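Cephalosporin hydroxylase CMCI (Streptomyces clavuligerus, PDB 2BR4) probably acts in cephamycin biosynthesis as an S-adenosylmethionine-dependent, magnesium-binding enzyme that modifies the cephalosporin nucleus. Local coordinates at residues P82-E87 / Q111-D116; L155-D160 / D181-E186; D160-T165 / E186-Y191. The protein carries 1 engineered substitution. All coordinates share one frame; numbering follows the deposited sequence.

Contact 1: P82-E87 / Q111-D116; sequences PRTIVE and QVIGID. With SAM (S-adenosylmethionine), chain V.
The backbone of Ile113, set opposite Val86, bonds both Ile85 and Glu87, and these three residues bury the most surface between segments 82-87 and 111-116. Its amide N donates to Ile85 O at 3.0 Å, while its own O accepts the amide N of Glu87 at 2.8 Å. One residue thus bridges two alternate residues of its neighbour, the pattern expected of parallel strands, and an inclination of 14° between the strand directions agrees with it. Gln111 N to Arg83 O, Ile85 N to Gln111 O and Ile115 N to Glu87 O complete the ladder.

The side chain of Ile113 shares a face of the sheet with Thr84 and Val86. With CG1 beside the backbone N (chi1 -43°), its CD1 reaches back to Thr84 CG2 at 4.1 Å. Further along the same face, Val86 CG1 meets Ile115 CD1 at 3.7 Å.

The two strands and helix 94-105 form a beta-alpha-beta unit of the Rossmann-like methyltransferase fold. Ile85 and Val112 occupy the other face, where Phe99 of that helix packs on Ile85.

Glu87 also starts out on this face, beside Gly114, but its chain bends at chi2 (-82°) and carries the carboxylate away from strand 111-116. Glu87 OE2 there takes a weak hydrogen bond from the amino N of S-adenosylmethionine at 3.4 Å, and a salt bridge to Lys65 is its stronger tie. At the end of the partner strand, Asp116 OD2 accepts a hydrogen bond from the ribose O3' of the cofactor at 3.0 Å.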
loop_
_atom_site.group_PDB
_atom_site.type_symbol
_atom_site.label_atom_id
_atom_site.label_comp_id
_atom_site.label_asym_id
_atom_site.label_seq_id
_atom_site.Cartn_x
_atom_site.Cartn_y
_atom_site.Cartn_z
ATOM N N PRO E 82 3.220 30.321 -24.822
ATOM C CA PRO E 82 2.842 29.929 -26.185
ATOM C C PRO E 82 1.872 30.902 -26.854
ATOM O O PRO E 82 0.952 31.407 -26.212
ATOM C CB PRO E 82 2.159 28.570 -25.980
ATOM C CG PRO E 82 1.630 28.630 -24.604
ATOM C CD PRO E 82 2.632 29.419 -23.816
ATOM N N ARG E 83 2.092 31.148 -28.139
ATOM C CA ARG E 83 1.179 31.928 -28.964
ATOM C C ARG E 83 0.115 31.049 -29.662
ATOM O O ARG E 83 -0.845 31.558 -30.229
ATOM C CB ARG E 83 1.989 32.712 -30.004
ATOM C CG ARG E 83 3.045 33.664 -29.394
ATOM C CD ARG E 83 2.551 35.092 -29.134
ATOM N NE ARG E 83 1.750 35.605 -30.248
ATOM C CZ ARG E 83 2.238 35.997 -31.430
ATOM N NH1 ARG E 83 3.546 35.964 -31.678
ATOM N NH2 ARG E 83 1.408 36.434 -32.375
ATOM N N THR E 84 0.296 29.733 -29.627
ATOM C CA THR E 84 -0.670 28.803 -30.210
ATOM C C THR E 84 -0.736 27.539 -29.371
ATOM O O THR E 84 0.298 26.984 -28.999
ATOM C CB THR E 84 -0.286 28.425 -31.668
ATOM O OG1 THR E 84 -0.228 29.595 -32.499
ATOM C CG2 THR E 84 -1.386 27.584 -32.315
ATOM N N ILE E 85 -1.953 27.092 -29.077
ATOM C CA ILE E 85 -2.195 25.808 -28.429
ATOM C C ILE E 85 -3.207 25.049 -29.274
ATOM O O ILE E 85 -4.353 25.469 -29.378
ATOM C CB ILE E 85 -2.750 26.000 -27.002
ATOM C CG1 ILE E 85 -1.707 26.654 -26.101
ATOM C CG2 ILE E 85 -3.183 24.655 -26.398
ATOM C CD1 ILE E 85 -2.291 27.279 -24.849
ATOM N N VAL E 86 -2.774 23.953 -29.893
ATOM C CA VAL E 86 -3.664 23.065 -30.633
ATOM C C VAL E 86 -4.137 21.951 -29.702
ATOM O O VAL E 86 -3.392 21.492 -28.834
ATOM C CB VAL E 86 -2.965 22.433 -31.868
ATOM C CG1 VAL E 86 -3.979 21.730 -32.758
ATOM C CG2 VAL E 86 -2.214 23.479 -32.676
ATOM N N GLU E 87 -5.380 21.521 -29.886
ATOM C CA GLU E 87 -5.961 20.458 -29.082
ATOM C C GLU E 87 -6.691 19.499 -29.999
ATOM O O GLU E 87 -7.823 19.752 -30.373
ATOM C CB GLU E 87 -6.930 21.022 -28.032
ATOM C CG GLU E 87 -6.387 21.039 -26.608
ATOM C CD GLU E 87 -6.526 19.705 -25.905
ATOM O OE1 GLU E 87 -6.156 18.670 -26.500
ATOM O OE2 GLU E 87 -6.996 19.684 -24.751
ATOM N N GLN E 111 -3.733 31.985 -29.369
ATOM C CA GLN E 111 -4.865 31.400 -30.073
ATOM C C GLN E 111 -4.996 29.934 -29.674
ATOM O O GLN E 111 -4.001 29.257 -29.448
ATOM C CB GLN E 111 -4.660 31.500 -31.588
ATOM C CG GLN E 111 -4.636 32.918 -32.131
ATOM C CD GLN E 111 -5.980 33.616 -32.019
ATOM O OE1 GLN E 111 -7.008 33.073 -32.433
ATOM N NE2 GLN E 111 -5.974 34.822 -31.463
ATOM N N VAL E 112 -6.230 29.448 -29.602
ATOM C CA VAL E 112 -6.503 28.074 -29.202
ATOM C C VAL E 112 -7.308 27.413 -30.314
ATOM O O VAL E 112 -8.295 27.965 -30.779
ATOM C CB VAL E 112 -7.256 28.025 -27.853
ATOM C CG1 VAL E 112 -7.635 26.599 -27.473
ATOM C CG2 VAL E 112 -6.400 28.638 -26.768
ATOM N N ILE E 113 -6.875 26.231 -30.739
ATOM C CA ILE E 113 -7.432 25.581 -31.909
ATOM C C ILE E 113 -7.853 24.165 -31.554
ATOM O O ILE E 113 -7.012 23.302 -31.366
ATOM C CB ILE E 113 -6.379 25.550 -33.043
ATOM C CG1 ILE E 113 -5.649 26.899 -33.132
ATOM C CG2 ILE E 113 -7.043 25.169 -34.364
ATOM C CD1 ILE E 113 -4.866 27.118 -34.423
ATOM N N GLY E 114 -9.151 23.928 -31.450
ATOM C CA GLY E 114 -9.663 22.590 -31.238
ATOM C C GLY E 114 -9.985 21.914 -32.556
ATOM O O GLY E 114 -10.635 22.512 -33.413
ATOM N N ILE E 115 -9.517 20.678 -32.717
ATOM C CA ILE E 115 -9.829 19.850 -33.878
ATOM C C ILE E 115 -10.569 18.590 -33.406
ATOM O O ILE E 115 -10.233 18.028 -32.362
ATOM C CB ILE E 115 -8.533 19.467 -34.607
ATOM C CG1 ILE E 115 -7.841 20.711 -35.167
ATOM C CG2 ILE E 115 -8.810 18.488 -35.737
ATOM C CD1 ILE E 115 -6.344 20.546 -35.301
ATOM N N ASP E 116 -11.576 18.163 -34.174
ATOM C CA ASP E 116 -12.397 16.998 -33.823
ATOM C C ASP E 116 -13.345 16.552 -34.955
ATOM O O ASP E 116 -13.885 17.373 -35.688
ATOM C CB ASP E 116 -13.226 17.280 -32.555
ATOM C CG ASP E 116 -13.732 16.006 -31.884
ATOM O OD1 ASP E 116 -13.393 14.908 -32.374
ATOM O OD2 ASP E 116 -14.476 16.005 -30.871
HETATM N N SAM V . -10.040 18.309 -25.090
HETATM C CA SAM V . -10.784 17.457 -24.171
HETATM C C SAM V . -10.552 17.889 -22.722
HETATM O O SAM V . -9.481 17.675 -22.154
HETATM O OXT SAM V . -11.425 18.471 -22.072
HETATM C CB SAM V . -10.372 15.997 -24.371
HETATM C CG SAM V . -10.977 15.308 -25.603
HETATM S SD SAM V . -11.856 13.756 -25.240
HETATM C CE SAM V . -10.571 12.853 -24.339
HETATM C "C5'" SAM V . -11.786 12.805 -26.782
HETATM C "C4'" SAM V . -12.379 13.481 -28.009
HETATM O "O4'" SAM V . -11.678 13.011 -29.144
HETATM C "C3'" SAM V . -13.855 13.157 -28.226
HETATM O "O3'" SAM V . -14.596 14.344 -28.368
HETATM C "C2'" SAM V . -13.903 12.329 -29.498
HETATM O "O2'" SAM V . -14.996 12.634 -30.337
HETATM C "C1'" SAM V . -12.593 12.690 -30.176
HETATM N N9 SAM V . -12.116 11.622 -31.084
HETATM C C8 SAM V . -12.043 10.270 -30.854
HETATM N N7 SAM V . -11.555 9.675 -31.968
HETATM C C5 SAM V . -11.317 10.624 -32.907
HETATM C C6 SAM V . -10.821 10.578 -34.212
HETATM N N6 SAM V . -10.469 9.427 -34.778
HETATM N N1 SAM V . -10.689 11.751 -34.929
HETATM C C2 SAM V . -11.047 12.961 -34.373
HETATM N N3 SAM V . -11.530 13.003 -33.083
HETATM C C4 SAM V . -11.668 11.855 -32.362
#

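Contact 2: L155-D160 / D181-E186; sequences LIFIDD and DYFIIE. With SAM (S-adenosylmethionine), chain V.
Phe157 and Phe183 pack side by side in the middle of this contact, pointing the same way, with ring planes 17° apart but slid so far that they barely overlap. The rings come closest at Phe157 CD2 and Phe183 CE1, 3.4 Å apart, and Ile168 of helix 165-175 packs on both. On the other face of the sheet, Ile156 CG2 meets Ile184 CD1 at 3.9 Å. The backbone is tightest here too: Phe157 O receives Ile184 N at 2.9 Å, and Ile184 O receives Asp159 N at 2.8 Å.

Every residue of the contact is buried, so the looser parts are the two ends rather than a solvent side. At one, Leu155 N reaches Asp181 OD1 in a weak bond of 3.4 Å, while His153 holds OD2; at the other, the bond from Glu186 N to Asp159 O is weak as well. Beyond it the CA atoms of Asp160 and Glu186 have parted to 5.9 Å, yet their carboxylates meet, planes 88° apart. Lys65 makes a salt bridge to each, and Tyr73 OH hydrogen-bonds Glu186 OE2. Such parallel strands, joined through helix 165-175, form a beta-alpha-beta unit of a Rossmann-like sheet, opening at its C-terminal edge onto the cofactor and magnesium sites.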
loop_
_atom_site.group_PDB
_atom_site.type_symbol
_atom_site.label_atom_id
_atom_site.label_comp_id
_atom_site.label_asym_id
_atom_site.label_seq_id
_atom_site.Cartn_x
_atom_site.Cartn_y
_atom_site.Cartn_z
ATOM N N LEU E 155 4.484 26.929 -29.864
ATOM C CA LEU E 155 3.263 26.160 -30.086
ATOM C C LEU E 155 3.247 24.939 -29.187
ATOM O O LEU E 155 4.285 24.337 -28.944
ATOM C CB LEU E 155 3.195 25.705 -31.544
ATOM C CG LEU E 155 1.914 24.981 -31.976
ATOM C CD1 LEU E 155 1.551 25.387 -33.386
ATOM C CD2 LEU E 155 2.038 23.465 -31.898
ATOM N N ILE E 156 2.059 24.575 -28.708
ATOM C CA ILE E 156 1.853 23.344 -27.942
ATOM C C ILE E 156 0.766 22.530 -28.639
ATOM O O ILE E 156 -0.361 22.987 -28.787
ATOM C CB ILE E 156 1.454 23.648 -26.485
ATOM C CG1 ILE E 156 2.575 24.412 -25.770
ATOM C CG2 ILE E 156 1.140 22.348 -25.730
ATOM C CD1 ILE E 156 2.183 24.978 -24.424
ATOM N N PHE E 157 1.127 21.328 -29.069
ATOM C CA PHE E 157 0.242 20.446 -29.806
ATOM C C PHE E 157 -0.087 19.278 -28.885
ATOM O O PHE E 157 0.818 18.566 -28.443
ATOM C CB PHE E 157 0.954 19.953 -31.075
ATOM C CG PHE E 157 0.056 19.249 -32.053
ATOM C CD1 PHE E 157 -0.471 19.925 -33.145
ATOM C CD2 PHE E 157 -0.256 17.906 -31.887
ATOM C CE1 PHE E 157 -1.301 19.267 -34.054
ATOM C CE2 PHE E 157 -1.079 17.243 -32.793
ATOM C CZ PHE E 157 -1.602 17.923 -33.874
ATOM N N ILE E 158 -1.378 19.086 -28.608
ATOM C CA ILE E 158 -1.845 18.097 -27.636
ATOM C C ILE E 158 -2.717 17.036 -28.307
ATOM O O ILE E 158 -3.780 17.341 -28.848
ATOM C CB ILE E 158 -2.661 18.789 -26.516
ATOM C CG1 ILE E 158 -1.852 19.911 -25.864
ATOM C CG2 ILE E 158 -3.072 17.782 -25.456
ATOM C CD1 ILE E 158 -2.682 20.852 -25.003
ATOM N N ASP E 159 -2.265 15.788 -28.268
ATOM C CA ASP E 159 -3.084 14.669 -28.708
ATOM C C ASP E 159 -4.050 14.202 -27.619
ATOM O O ASP E 159 -3.641 13.623 -26.611
ATOM C CB ASP E 159 -2.215 13.495 -29.145
ATOM C CG ASP E 159 -3.031 12.397 -29.793
ATOM O OD1 ASP E 159 -2.561 11.237 -29.853
ATOM O OD2 ASP E 159 -4.166 12.618 -30.273
ATOM N N ASP E 160 -5.335 14.449 -27.837
ATOM C CA ASP E 160 -6.385 13.953 -26.950
ATOM C C ASP E 160 -7.422 13.119 -27.694
ATOM O O ASP E 160 -8.514 12.916 -27.192
ATOM C CB ASP E 160 -7.063 15.116 -26.239
ATOM C CG ASP E 160 -6.499 15.357 -24.871
ATOM O OD1 ASP E 160 -6.567 14.432 -24.024
ATOM O OD2 ASP E 160 -5.971 16.450 -24.565
ATOM N N ASP E 181 8.913 23.847 -29.146
ATOM C CA ASP E 181 7.496 23.508 -29.143
ATOM C C ASP E 181 7.267 22.115 -28.564
ATOM O O ASP E 181 8.113 21.243 -28.702
ATOM C CB ASP E 181 6.934 23.577 -30.570
ATOM C CG ASP E 181 7.035 24.970 -31.174
ATOM O OD1 ASP E 181 7.599 25.863 -30.507
ATOM O OD2 ASP E 181 6.581 25.268 -32.302
ATOM N N TYR E 182 6.113 21.914 -27.931
ATOM C CA TYR E 182 5.761 20.629 -27.320
ATOM C C TYR E 182 4.844 19.779 -28.213
ATOM O O TYR E 182 4.074 20.302 -29.027
ATOM C CB TYR E 182 5.102 20.859 -25.954
ATOM C CG TYR E 182 6.073 21.285 -24.870
ATOM C CD1 TYR E 182 6.570 22.580 -24.822
ATOM C CD2 TYR E 182 6.500 20.390 -23.900
ATOM C CE1 TYR E 182 7.465 22.979 -23.830
ATOM C CE2 TYR E 182 7.396 20.776 -22.908
ATOM C CZ TYR E 182 7.871 22.070 -22.875
ATOM O OH TYR E 182 8.761 22.454 -21.893
ATOM N N PHE E 183 4.985 18.460 -28.083
ATOM C CA PHE E 183 4.024 17.494 -28.601
ATOM C C PHE E 183 3.657 16.570 -27.441
ATOM O O PHE E 183 4.432 15.704 -27.050
ATOM C CB PHE E 183 4.607 16.702 -29.772
ATOM C CG PHE E 183 3.572 15.938 -30.573
ATOM C CD1 PHE E 183 3.162 16.393 -31.817
ATOM C CD2 PHE E 183 3.021 14.758 -30.086
ATOM C CE1 PHE E 183 2.217 15.691 -32.556
ATOM C CE2 PHE E 183 2.077 14.054 -30.827
ATOM C CZ PHE E 183 1.676 14.525 -32.059
ATOM N N ILE E 184 2.470 16.776 -26.886
ATOM C CA ILE E 184 2.032 16.064 -25.699
ATOM C C ILE E 184 1.004 14.995 -26.049
ATOM O O ILE E 184 -0.035 15.286 -26.631
ATOM C CB ILE E 184 1.479 17.072 -24.679
ATOM C CG1 ILE E 184 2.610 18.005 -24.232
ATOM C CG2 ILE E 184 0.886 16.356 -23.472
ATOM C CD1 ILE E 184 2.154 19.247 -23.522
ATOM N N ILE E 185 1.325 13.751 -25.699
ATOM C CA ILE E 185 0.408 12.624 -25.839
ATOM C C ILE E 185 -0.212 12.300 -24.481
ATOM O O ILE E 185 0.439 11.714 -23.616
ATOM C CB ILE E 185 1.154 11.396 -26.392
ATOM C CG1 ILE E 185 1.739 11.699 -27.777
ATOM C CG2 ILE E 185 0.213 10.182 -26.458
ATOM C CD1 ILE E 185 2.848 10.726 -28.218
ATOM N N GLU E 186 -1.470 12.683 -24.297
ATOM C CA GLU E 186 -2.167 12.428 -23.044
ATOM C C GLU E 186 -2.656 10.982 -22.984
ATOM O O GLU E 186 -2.996 10.393 -24.005
ATOM C CB GLU E 186 -3.329 13.417 -22.848
ATOM C CG GLU E 186 -2.887 14.885 -22.819
ATOM C CD GLU E 186 -3.959 15.865 -22.329
ATOM O OE1 GLU E 186 -5.097 15.457 -22.022
ATOM O OE2 GLU E 186 -3.661 17.073 -22.243
HETATM N N SAM V . -10.040 18.309 -25.090
HETATM C CA SAM V . -10.784 17.457 -24.171
HETATM C C SAM V . -10.552 17.889 -22.722
HETATM O O SAM V . -9.481 17.675 -22.154
HETATM O OXT SAM V . -11.425 18.471 -22.072
HETATM C CB SAM V . -10.372 15.997 -24.371
HETATM C CG SAM V . -10.977 15.308 -25.603
HETATM S SD SAM V . -11.856 13.756 -25.240
HETATM C CE SAM V . -10.571 12.853 -24.339
HETATM C "C5'" SAM V . -11.786 12.805 -26.782
HETATM C "C4'" SAM V . -12.379 13.481 -28.009
HETATM O "O4'" SAM V . -11.678 13.011 -29.144
HETATM C "C3'" SAM V . -13.855 13.157 -28.226
HETATM O "O3'" SAM V . -14.596 14.344 -28.368
HETATM C "C2'" SAM V . -13.903 12.329 -29.498
HETATM O "O2'" SAM V . -14.996 12.634 -30.337
HETATM C "C1'" SAM V . -12.593 12.690 -30.176
HETATM N N9 SAM V . -12.116 11.622 -31.084
HETATM C C8 SAM V . -12.043 10.270 -30.854
HETATM N N7 SAM V . -11.555 9.675 -31.968
HETATM C C5 SAM V . -11.317 10.624 -32.907
HETATM C C6 SAM V . -10.821 10.578 -34.212
HETATM N N6 SAM V . -10.469 9.427 -34.778
HETATM N N1 SAM V . -10.689 11.751 -34.929
HETATM C C2 SAM V . -11.047 12.961 -34.373
HETATM N N3 SAM V . -11.530 13.003 -33.083
HETATM C C4 SAM V . -11.668 11.855 -32.362
#

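Contact 3: D160-T165 / E186-Y191; sequences DAHANT and EDMIPY. With MG (magnesium ion), chain U; SAM (S-adenosylmethionine), chain V; P4C (O-acetaldehydyl-hexaethylene glycol), chain J.
Met188 curls over one face of the His162 imidazole, the two side chains crossing at about a right angle. Its chain is bent twice, at chi2 (-70°) and again at chi3 (97°), and the double turn brings both sulfur and methyl above the ring. Met188 CE lies 4.2 Å from the ring centroid and 16° off the normal, a CH-pi contact, and Met188 SD lies 4.1 Å from the same centroid in a sulfur-aromatic one. The opposite face is met by the backbone of Asp160, whose C sits 3.6 Å above the ring plane toward the rim. The imidazole thus has neighbours over both faces, each offset toward the rim.

Both segments leave the C-terminal ends of adjacent parallel strands, 155-159 and 182-185, the edge at which Rossmann-like folds build their sites. Asp159, at the end of the first strand, hydrogen-bonds the amides of Ala161 and His162 and so shapes this turn.

With CG beside its own backbone N, Asp187 directs its carboxylate to the magnesium ion, bound through Asp187 OD2 at 2.4 Å. Asp160 completes the protein side of the metal site, although its OD1 stands off at 3.0 Å from magnesium. The ion also lies in the plane of the His162 ring at its edge, 3.2 Å from His162 NE2. Past Met188, whose CE touches the polyether ligand, the ring of Tyr191 presents a face to C14 of that ligand. Ala161 and Ala163 turn their methyl groups to the adenine, Ala161 CB approaching C4 of S-adenosylmethionine at 3.8 Å.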
loop_
_atom_site.group_PDB
_atom_site.type_symbol
_atom_site.label_atom_id
_atom_site.label_comp_id
_atom_site.label_asym_id
_atom_site.label_seq_id
_atom_site.Cartn_x
_atom_site.Cartn_y
_atom_site.Cartn_z
ATOM N N ASP E 160 -5.335 14.449 -27.837
ATOM C CA ASP E 160 -6.385 13.953 -26.950
ATOM C C ASP E 160 -7.422 13.119 -27.694
ATOM O O ASP E 160 -8.514 12.916 -27.192
ATOM C CB ASP E 160 -7.063 15.116 -26.239
ATOM C CG ASP E 160 -6.499 15.357 -24.871
ATOM O OD1 ASP E 160 -6.567 14.432 -24.024
ATOM O OD2 ASP E 160 -5.971 16.450 -24.565
ATOM N N ALA E 161 -7.059 12.634 -28.880
ATOM C CA ALA E 161 -7.911 11.771 -29.699
ATOM C C ALA E 161 -7.320 10.360 -29.865
ATOM O O ALA E 161 -8.055 9.385 -30.058
ATOM C CB ALA E 161 -8.130 12.412 -31.068
ATOM N N HIS E 162 -5.992 10.262 -29.834
ATOM C CA HIS E 162 -5.293 8.979 -29.720
ATOM C C HIS E 162 -5.486 8.044 -30.910
ATOM O O HIS E 162 -5.402 6.824 -30.758
ATOM C CB HIS E 162 -5.721 8.266 -28.430
ATOM C CG HIS E 162 -5.849 9.182 -27.255
ATOM N ND1 HIS E 162 -4.829 10.013 -26.844
ATOM C CD2 HIS E 162 -6.889 9.415 -26.418
ATOM C CE1 HIS E 162 -5.233 10.711 -25.796
ATOM N NE2 HIS E 162 -6.478 10.365 -25.515
ATOM N N ALA E 163 -5.745 8.616 -32.083
ATOM C CA ALA E 163 -5.854 7.847 -33.314
ATOM C C ALA E 163 -4.714 8.237 -34.237
ATOM O O ALA E 163 -4.377 9.421 -34.351
ATOM C CB ALA E 163 -7.178 8.111 -33.985
ATOM N N ASN E 164 -4.118 7.232 -34.881
ATOM C CA ASN E 164 -3.077 7.440 -35.887
ATOM C C ASN E 164 -1.960 8.379 -35.394
ATOM O O ASN E 164 -1.438 9.209 -36.143
ATOM C CB ASN E 164 -3.731 7.980 -37.157
ATOM C CG ASN E 164 -2.769 8.099 -38.306
ATOM O OD1 ASN E 164 -2.705 9.143 -38.958
ATOM N ND2 ASN E 164 -2.006 7.035 -38.561
ATOM N N THR E 165 -1.585 8.200 -34.131
ATOM C CA THR E 165 -0.856 9.206 -33.368
ATOM C C THR E 165 0.577 9.416 -33.813
ATOM O O THR E 165 1.098 10.522 -33.694
ATOM C CB THR E 165 -0.893 8.841 -31.874
ATOM O OG1 THR E 165 -2.234 8.989 -31.381
ATOM C CG2 THR E 165 -0.070 9.819 -31.027
ATOM N N GLU E 186 -1.470 12.683 -24.297
ATOM C CA GLU E 186 -2.167 12.428 -23.044
ATOM C C GLU E 186 -2.656 10.982 -22.984
ATOM O O GLU E 186 -2.996 10.393 -24.005
ATOM C CB GLU E 186 -3.329 13.417 -22.848
ATOM C CG GLU E 186 -2.887 14.885 -22.819
ATOM C CD GLU E 186 -3.959 15.865 -22.329
ATOM O OE1 GLU E 186 -5.097 15.457 -22.022
ATOM O OE2 GLU E 186 -3.661 17.073 -22.243
ATOM N N ASP E 187 -2.591 10.410 -21.781
ATOM C CA ASP E 187 -3.232 9.145 -21.396
ATOM C C ASP E 187 -2.640 7.840 -21.930
ATOM O O ASP E 187 -2.541 6.869 -21.183
ATOM C CB ASP E 187 -4.724 9.183 -21.719
ATOM C CG ASP E 187 -5.419 10.325 -21.045
ATOM O OD1 ASP E 187 -5.414 10.345 -19.792
ATOM O OD2 ASP E 187 -5.971 11.253 -21.686
ATOM N N MET E 188 -2.249 7.821 -23.200
ATOM C CA MET E 188 -2.044 6.575 -23.934
ATOM C C MET E 188 -0.688 5.906 -23.743
ATOM O O MET E 188 -0.593 4.687 -23.865
ATOM C CB MET E 188 -2.243 6.817 -25.428
ATOM C CG MET E 188 -3.611 7.304 -25.793
ATOM S SD MET E 188 -4.906 6.048 -25.612
ATOM C CE MET E 188 -5.510 6.464 -24.046
ATOM N N ILE E 189 0.359 6.679 -23.479
ATOM C CA ILE E 189 1.715 6.118 -23.514
ATOM C C ILE E 189 1.903 4.907 -22.593
ATOM O O ILE E 189 2.419 3.898 -23.042
ATOM C CB ILE E 189 2.805 7.214 -23.276
ATOM C CG1 ILE E 189 3.488 7.578 -24.602
ATOM C CG2 ILE E 189 3.877 6.742 -22.303
ATOM C CD1 ILE E 189 3.138 8.922 -25.117
ATOM N N PRO E 190 1.491 4.990 -21.327
ATOM C CA PRO E 190 1.606 3.843 -20.411
ATOM C C PRO E 190 0.928 2.585 -20.938
ATOM O O PRO E 190 1.493 1.509 -20.801
ATOM C CB PRO E 190 0.898 4.334 -19.144
ATOM C CG PRO E 190 1.019 5.816 -19.207
ATOM C CD PRO E 190 0.896 6.160 -20.660
ATOM N N TYR E 191 -0.254 2.732 -21.528
ATOM C CA TYR E 191 -1.002 1.608 -22.093
ATOM C C TYR E 191 -0.378 1.035 -23.354
ATOM O O TYR E 191 -0.359 -0.173 -23.539
ATOM C CB TYR E 191 -2.439 2.015 -22.404
ATOM C CG TYR E 191 -3.225 2.385 -21.183
ATOM C CD1 TYR E 191 -3.360 3.717 -20.808
ATOM C CD2 TYR E 191 -3.824 1.408 -20.393
ATOM C CE1 TYR E 191 -4.069 4.072 -19.685
ATOM C CE2 TYR E 191 -4.543 1.758 -19.262
ATOM C CZ TYR E 191 -4.659 3.093 -18.918
ATOM O OH TYR E 191 -5.367 3.466 -17.809
HETATM MG MG MG U . -7.825 11.911 -23.017
HETATM N N SAM V . -10.040 18.309 -25.090
HETATM C CA SAM V . -10.784 17.457 -24.171
HETATM C C SAM V . -10.552 17.889 -22.722
HETATM O O SAM V . -9.481 17.675 -22.154
HETATM O OXT SAM V . -11.425 18.471 -22.072
HETATM C CB SAM V . -10.372 15.997 -24.371
HETATM C CG SAM V . -10.977 15.308 -25.603
HETATM S SD SAM V . -11.856 13.756 -25.240
HETATM C CE SAM V . -10.571 12.853 -24.339
HETATM C "C5'" SAM V . -11.786 12.805 -26.782
HETATM C "C4'" SAM V . -12.379 13.481 -28.009
HETATM O "O4'" SAM V . -11.678 13.011 -29.144
HETATM C "C3'" SAM V . -13.855 13.157 -28.226
HETATM O "O3'" SAM V . -14.596 14.344 -28.368
HETATM C "C2'" SAM V . -13.903 12.329 -29.498
HETATM O "O2'" SAM V . -14.996 12.634 -30.337
HETATM C "C1'" SAM V . -12.593 12.690 -30.176
HETATM N N9 SAM V . -12.116 11.622 -31.084
HETATM C C8 SAM V . -12.043 10.270 -30.854
HETATM N N7 SAM V . -11.555 9.675 -31.968
HETATM C C5 SAM V . -11.317 10.624 -32.907
HETATM C C6 SAM V . -10.821 10.578 -34.212
HETATM N N6 SAM V . -10.469 9.427 -34.778
HETATM N N1 SAM V . -10.689 11.751 -34.929
HETATM C C2 SAM V . -11.047 12.961 -34.373
HETATM N N3 SAM V . -11.530 13.003 -33.083
HETATM C C4 SAM V . -11.668 11.855 -32.362
HETATM O O1 P4C J . -9.020 -8.228 -25.756
HETATM C C2 P4C J . -9.675 -7.021 -25.838
HETATM C C3 P4C J . -9.370 -5.894 -25.220
HETATM O O4 P4C J . -10.296 -4.798 -25.398
HETATM C C5 P4C J . -10.280 -3.606 -24.596
HETATM C C6 P4C J . -10.046 -3.857 -23.108
HETATM O O7 P4C J . -10.016 -2.615 -22.406
HETATM C C8 P4C J . -9.689 -2.770 -21.024
HETATM C C9 P4C J . -8.250 -2.337 -20.760
HETATM O O10 P4C J . -8.095 -0.923 -20.917
HETATM C C11 P4C J . -8.506 -0.137 -19.798
HETATM C C12 P4C J . -7.762 1.193 -19.808
HETATM O O13 P4C J . -8.571 2.279 -20.266
HETATM C C14 P4C J . -7.815 3.491 -20.332
HETATM C C15 P4C J . -8.614 4.611 -20.983
HETATM O O16 P4C J . -8.135 4.898 -22.304
HETATM C C17 P4C J . -8.624 6.126 -22.860
HETATM C C18 P4C J . -8.810 5.973 -24.371
HETATM O O19 P4C J . -9.989 6.621 -24.877
HETATM C C20 P4C J . -10.271 7.884 -24.545
HETATM C C21 P4C J . -10.381 8.964 -24.056
HETATM O O22 P4C J . -10.668 9.924 -23.475
#

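How the contacts relate
From the N terminus, contact 1 comes first, closing the excursion through helix 94-105 before either of the others opens. Contact 2 then closes a second excursion, through helix 165-175. Its first strand, 155-159, lies next to strand 84-88 in the sheet, and Val86 N probably hydrogen-bonds Ile156 O, so the two beta-alpha-beta units join into one parallel layer. Contact 3 crosses contact 2, their segments alternating along the chain: it shares Asp160 and Glu186 and links the loop before helix 165-175 to the turn entering helix 189-195. All three touch S-adenosylmethionine, and contacts 1 and 3 both reach its adenine.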